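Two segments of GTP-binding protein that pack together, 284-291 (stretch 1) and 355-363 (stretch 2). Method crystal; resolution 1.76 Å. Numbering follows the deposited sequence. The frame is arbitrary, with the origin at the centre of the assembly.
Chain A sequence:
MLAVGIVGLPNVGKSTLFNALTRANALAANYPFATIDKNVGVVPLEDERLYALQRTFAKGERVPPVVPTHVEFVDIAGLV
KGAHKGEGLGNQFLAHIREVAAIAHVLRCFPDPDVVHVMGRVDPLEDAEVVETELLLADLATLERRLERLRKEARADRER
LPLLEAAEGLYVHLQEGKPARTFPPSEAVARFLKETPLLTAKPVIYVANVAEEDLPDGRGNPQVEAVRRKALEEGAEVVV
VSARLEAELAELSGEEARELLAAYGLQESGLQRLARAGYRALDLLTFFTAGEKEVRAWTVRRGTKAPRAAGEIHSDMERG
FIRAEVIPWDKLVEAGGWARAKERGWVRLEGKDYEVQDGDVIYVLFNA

Stretch 1, residues 284-291: LLTFFTAG
Stretch 2, residues 355-363: EVQDGDVIY

Stretch 1 is largely an extended strand, and the second stretch comes alongside it first as a loop and turn, then as a strand from Asp360 onward. The two strands run in the same general direction, with axes 46° apart and 4.6 Å at closest approach; Phe288 (phi/psi -122/157) and Val361 (-110/131) are typical of their extended backbones. Register is set by CA-CA pairs Leu285-Asp358 (4.9 Å), Phe287-Asp360 (4.9 Å) and Phe288-Val361 (4.5 Å), the last a single beta bridge.

Alternate residues of stretch 1, Thr286 and Phe288, bond stretch 2 through both N and O. Phe288 donates from N to Asp360 O (2.8 Å) and accepts at O from Ile362 N (2.9 Å), so that one residue reaches both flanks of Val361, as in a parallel pairing; Val361 CA also lies 3.3 Å from Phe288 O in a CA-H...O contact. Two residues earlier the regular parallel pattern is lost: Thr286 O accepts from Gly359 N (2.8 Å), while Asp360 N is engaged by Gln357 O within the turn, and Thr286 N donates to the carboxylate oxygen Asp358 OD2 (2.9 Å, nearly linear at 176°), a side chain standing in for a backbone carbonyl. Asp358 (chi1 t) has a CA-to-CB bond that points sideways, but its end comes nearer to stretch 1. Asp358 OD2 also accepts from water 1 (3.1 Å), which donates to Leu284 O (2.8 Å), and from water 2 (2.7 Å), which is hydrogen-bonded to Thr286 OG1 (2.8 Å; Thr286 chi1 m). Asp358 OD1 and Thr286 OG1 are also hydrogen-bonded elsewhere in the structure. At the other end, water 3 accepts from Ala290 N (2.8 Å) and donates to Ile362 O (2.8 Å), so that a water links the strands beyond the last direct hydrogen bond.

A type II turn from Gln357 to Asp360 shapes the approach. It is closed by Asp360 N to Gln357 O (3.1 Å) and by Gln357 N to Asp360 OD2 (2.8 Å), with Asp360 at chi1 m. Asp358 lies at phi/psi -58/136 and Gly359 at 89/-6, where a CB would jam against the preceding carbonyl oxygen.

Apolar side chains pack around this polar framework. Leu285 (p, chi2 p) points toward stretch 2 and places CD1 3.9 Å from CG1 of Val356 (t), whose CG1 also meets Phe287 CB at 3.8 Å. Phe287 (p, chi2 79°) offers a ring face to Ile362 (m, t): Ile362 CD1 sits 4.2 Å from the Phe287 ring centroid, 26° off the normal, a CH-pi contact. Phe288 (m, chi2 94°) has its CB 4.2 Å from CG2 of Val361 (t), and its ring edge faces Gly359 O, with CD1 of Phe288 3.9 Å from that oxygen. Val361 CG1 meets Ala290 CB at 4.0 Å. Together the stretches bury 534 Å².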

ATOM      1  N   LEU A 284      -0.173  -1.705   6.064  1.00 19.12           N
ATOM      2  CA  LEU A 284      -1.277  -1.047   6.744  1.00 17.87           C
ATOM      3  C   LEU A 284      -2.278  -2.005   7.357  1.00 19.45           C
ATOM      4  O   LEU A 284      -2.320  -3.189   7.014  1.00 19.19           O
ATOM      5  CB  LEU A 284      -2.007  -0.155   5.746  1.00 17.44           C
ATOM      6  CG  LEU A 284      -1.112   0.837   5.007  1.00 17.58           C
ATOM      7  CD1 LEU A 284      -1.941   1.543   3.939  1.00 16.37           C
ATOM      8  CD2 LEU A 284      -0.517   1.832   6.008  1.00 18.30           C
ATOM      9  N   LEU A 285      -3.076  -1.477   8.281  1.00 19.40           N
ATOM     10  CA  LEU A 285      -4.140  -2.267   8.904  1.00 17.53           C
ATOM     11  C   LEU A 285      -5.356  -1.374   9.070  1.00 16.45           C
ATOM     12  O   LEU A 285      -5.253  -0.139   9.085  1.00 17.57           O
ATOM     13  CB  LEU A 285      -3.687  -2.878  10.243  1.00 22.71           C
ATOM     14  CG  LEU A 285      -3.112  -2.044  11.385  1.00 23.24           C
ATOM     15  CD1 LEU A 285      -4.246  -1.408  12.183  1.00 26.94           C
ATOM     16  CD2 LEU A 285      -2.265  -2.960  12.296  1.00 24.09           C
ATOM     17  N   THR A 286      -6.523  -2.007   9.151  1.00 15.28           N
ATOM     18  CA  THR A 286      -7.783  -1.314   9.297  1.00 15.71           C
ATOM     19  C   THR A 286      -8.331  -1.438  10.716  1.00 17.58           C
ATOM     20  O   THR A 286      -8.277  -2.525  11.287  1.00 16.97           O
ATOM     21  CB  THR A 286      -8.869  -1.954   8.385  1.00 17.53           C
ATOM     22  OG1 THR A 286      -8.439  -1.908   7.015  1.00 16.28           O
ATOM     23  CG2 THR A 286     -10.209  -1.238   8.545  1.00 20.19           C
ATOM     24  N   PHE A 287      -8.814  -0.332  11.292  1.00 15.79           N
ATOM     25  CA  PHE A 287      -9.515  -0.429  12.583  1.00 17.64           C
ATOM     26  C   PHE A 287     -10.850   0.272  12.327  1.00 19.17           C
ATOM     27  O   PHE A 287     -10.978   1.047  11.356  1.00 20.64           O
ATOM     28  CB  PHE A 287      -8.725   0.184  13.766  1.00 20.38           C
ATOM     29  CG  PHE A 287      -8.703   1.687  13.817  1.00 21.50           C
ATOM     30  CD1 PHE A 287      -9.794   2.404  14.312  1.00 27.61           C
ATOM     31  CD2 PHE A 287      -7.565   2.389  13.418  1.00 24.68           C
ATOM     32  CE1 PHE A 287      -9.753   3.799  14.413  1.00 23.81           C
ATOM     33  CE2 PHE A 287      -7.519   3.775  13.515  1.00 19.34           C
ATOM     34  CZ  PHE A 287      -8.609   4.484  14.011  1.00 19.75           C
ATOM     35  N   PHE A 288     -11.859  -0.011  13.153  1.00 15.51           N
ATOM     36  CA  PHE A 288     -13.181   0.559  12.935  1.00 17.65           C
ATOM     37  C   PHE A 288     -13.725   1.376  14.092  1.00 18.72           C
ATOM     38  O   PHE A 288     -13.292   1.215  15.222  1.00 18.70           O
ATOM     39  CB  PHE A 288     -14.234  -0.568  12.734  1.00 15.79           C
ATOM     40  CG  PHE A 288     -13.905  -1.541  11.635  1.00 13.69           C
ATOM     41  CD1 PHE A 288     -13.237  -2.726  11.912  1.00 15.29           C
ATOM     42  CD2 PHE A 288     -14.277  -1.267  10.322  1.00 19.11           C
ATOM     43  CE1 PHE A 288     -12.937  -3.642  10.879  1.00 19.61           C
ATOM     44  CE2 PHE A 288     -13.984  -2.164   9.285  1.00 14.84           C
ATOM     45  CZ  PHE A 288     -13.311  -3.359   9.570  1.00 13.03           C
ATOM     46  N   THR A 289     -14.658   2.263  13.776  1.00 18.26           N
ATOM     47  CA  THR A 289     -15.422   2.950  14.820  1.00 22.57           C
ATOM     48  C   THR A 289     -16.831   2.485  14.432  1.00 21.52           C
ATOM     49  O   THR A 289     -17.193   2.475  13.245  1.00 18.59           O
ATOM     50  CB  THR A 289     -15.265   4.487  14.822  1.00 17.77           C
ATOM     51  OG1 THR A 289     -15.510   5.040  13.527  1.00 23.11           O
ATOM     52  CG2 THR A 289     -13.881   4.835  15.303  1.00 24.96           C
ATOM     53  N   ALA A 290     -17.628   2.077  15.409  1.00 19.87           N
ATOM     54  CA  ALA A 290     -18.943   1.548  15.078  1.00 20.07           C
ATOM     55  C   ALA A 290     -19.989   1.864  16.134  1.00 19.89           C
ATOM     56  O   ALA A 290     -19.732   1.754  17.330  1.00 21.51           O
ATOM     57  CB  ALA A 290     -18.852   0.041  14.881  1.00 19.60           C
ATOM     58  N   GLY A 291     -21.163   2.247  15.650  1.00 23.67           N
ATOM     59  CA  GLY A 291     -22.269   2.598  16.518  1.00 23.11           C
ATOM     60  C   GLY A 291     -23.508   2.847  15.686  1.00 24.53           C
ATOM     61  O   GLY A 291     -23.488   2.747  14.460  1.00 22.27           O
ATOM     62  N   GLU A 355      -0.713  -1.565  20.798  1.00 26.40           N
ATOM     63  CA  GLU A 355      -0.546  -1.523  19.350  1.00 29.87           C
ATOM     64  C   GLU A 355      -1.854  -2.024  18.729  1.00 29.94           C
ATOM     65  O   GLU A 355      -2.298  -3.151  19.006  1.00 26.80           O
ATOM     66  CB  GLU A 355       0.631  -2.406  18.911  1.00 34.17           C
ATOM     67  CG  GLU A 355       1.975  -1.676  18.989  1.00 39.74           C
ATOM     68  CD  GLU A 355       3.178  -2.593  18.853  1.00 45.24           C
ATOM     69  OE1 GLU A 355       3.173  -3.472  17.966  1.00 43.82           O
ATOM     70  OE2 GLU A 355       4.137  -2.423  19.635  1.00 47.23           O
ATOM     71  N   VAL A 356      -2.470  -1.189  17.896  1.00 27.69           N
ATOM     72  CA  VAL A 356      -3.733  -1.550  17.261  1.00 24.91           C
ATOM     73  C   VAL A 356      -3.581  -2.769  16.367  1.00 24.95           C
ATOM     74  O   VAL A 356      -2.563  -2.948  15.694  1.00 23.97           O
ATOM     75  CB  VAL A 356      -4.294  -0.382  16.438  1.00 23.61           C
ATOM     76  CG1 VAL A 356      -5.606  -0.797  15.769  1.00 25.57           C
ATOM     77  CG2 VAL A 356      -4.541   0.817  17.347  1.00 26.21           C
ATOM     78  N   GLN A 357      -4.599  -3.616  16.355  1.00 24.21           N
ATOM     79  CA  GLN A 357      -4.551  -4.817  15.537  1.00 21.35           C
ATOM     80  C   GLN A 357      -5.603  -4.695  14.446  1.00 19.38           C
ATOM     81  O   GLN A 357      -6.623  -4.051  14.641  1.00 23.16           O
ATOM     82  CB  GLN A 357      -4.833  -6.053  16.403  1.00 25.43           C
ATOM     83  CG  GLN A 357      -3.761  -6.326  17.451  1.00 34.25           C
ATOM     84  CD  GLN A 357      -4.179  -7.422  18.427  1.00 42.15           C
ATOM     85  OE1 GLN A 357      -4.929  -7.176  19.377  1.00 47.36           O
ATOM     86  NE2 GLN A 357      -3.712  -8.643  18.182  1.00 42.01           N
ATOM     87  N   ASP A 358      -5.348  -5.305  13.297  1.00 20.55           N
ATOM     88  CA  ASP A 358      -6.308  -5.231  12.222  1.00 17.33           C
ATOM     89  C   ASP A 358      -7.648  -5.795  12.722  1.00 20.08           C
ATOM     90  O   ASP A 358      -7.684  -6.823  13.407  1.00 19.47           O
ATOM     91  CB  ASP A 358      -5.819  -6.045  11.033  1.00 19.42           C
ATOM     92  CG  ASP A 358      -6.689  -5.868   9.830  1.00 19.80           C
ATOM     93  OD1 ASP A 358      -7.649  -6.650   9.653  1.00 25.15           O
ATOM     94  OD2 ASP A 358      -6.411  -4.929   9.068  1.00 20.57           O
ATOM     95  N   GLY A 359      -8.729  -5.098  12.388  1.00 16.51           N
ATOM     96  CA  GLY A 359     -10.068  -5.520  12.786  1.00 14.86           C
ATOM     97  C   GLY A 359     -10.551  -4.990  14.126  1.00 18.51           C
ATOM     98  O   GLY A 359     -11.710  -5.210  14.516  1.00 21.05           O
ATOM     99  N   ASP A 360      -9.682  -4.305  14.851  1.00 15.82           N
ATOM    100  CA  ASP A 360     -10.073  -3.749  16.153  1.00 19.99           C
ATOM    101  C   ASP A 360     -11.162  -2.695  15.983  1.00 22.99           C
ATOM    102  O   ASP A 360     -11.124  -1.912  15.028  1.00 21.99           O
ATOM    103  CB  ASP A 360      -8.878  -3.047  16.821  1.00 20.98           C
ATOM    104  CG  ASP A 360      -7.973  -3.995  17.583  1.00 20.71           C
ATOM    105  OD1 ASP A 360      -8.360  -5.162  17.783  1.00 24.12           O
ATOM    106  OD2 ASP A 360      -6.874  -3.552  18.001  1.00 23.73           O
ATOM    107  N   VAL A 361     -12.130  -2.667  16.901  1.00 17.94           N
ATOM    108  CA  VAL A 361     -13.146  -1.626  16.878  1.00 18.26           C
ATOM    109  C   VAL A 361     -12.771  -0.811  18.117  1.00 19.93           C
ATOM    110  O   VAL A 361     -12.587  -1.386  19.192  1.00 20.92           O
ATOM    111  CB  VAL A 361     -14.563  -2.175  17.051  1.00 15.56           C
ATOM    112  CG1 VAL A 361     -15.564  -1.026  16.961  1.00 16.85           C
ATOM    113  CG2 VAL A 361     -14.852  -3.211  15.954  1.00 19.53           C
ATOM    114  N   ILE A 362     -12.679   0.507  17.968  1.00 19.70           N
ATOM    115  CA  ILE A 362     -12.247   1.380  19.062  1.00 20.73           C
ATOM    116  C   ILE A 362     -13.203   2.517  19.406  1.00 24.47           C
ATOM    117  O   ILE A 362     -13.830   3.118  18.513  1.00 19.80           O
ATOM    118  CB  ILE A 362     -10.865   2.022  18.706  1.00 20.31           C
ATOM    119  CG1 ILE A 362      -9.833   0.923  18.441  1.00 20.13           C
ATOM    120  CG2 ILE A 362     -10.385   2.921  19.829  1.00 29.07           C
ATOM    121  CD1 ILE A 362      -8.518   1.464  17.824  1.00 29.43           C
ATOM    122  N   TYR A 363     -13.330   2.797  20.707  1.00 22.45           N
ATOM    123  CA  TYR A 363     -14.128   3.936  21.161  1.00 22.06           C
ATOM    124  C   TYR A 363     -13.204   4.646  22.169  1.00 21.65           C
ATOM    125  O   TYR A 363     -12.859   4.081  23.210  1.00 25.16           O
ATOM    126  CB  TYR A 363     -15.435   3.512  21.846  1.00 25.94           C
ATOM    127  CG  TYR A 363     -16.335   4.709  22.082  1.00 23.81           C
ATOM    128  CD1 TYR A 363     -17.007   5.313  21.023  1.00 32.05           C
ATOM    129  CD2 TYR A 363     -16.446   5.288  23.346  1.00 32.90           C
ATOM    130  CE1 TYR A 363     -17.767   6.472  21.214  1.00 33.14           C
ATOM    131  CE2 TYR A 363     -17.202   6.441  23.546  1.00 31.83           C
ATOM    132  CZ  TYR A 363     -17.856   7.025  22.474  1.00 35.62           C
ATOM    133  OH  TYR A 363     -18.609   8.162  22.652  1.00 38.87           O
TER
HETATM  134  O   HOH W   1      -3.827  -5.544   7.457  1.00 34.29           O
HETATM  135  O   HOH W   2      -7.965  -4.661   6.854  1.00 21.62           O
HETATM  136  O   HOH W   3     -16.514   2.779  17.875  1.00 22.79           O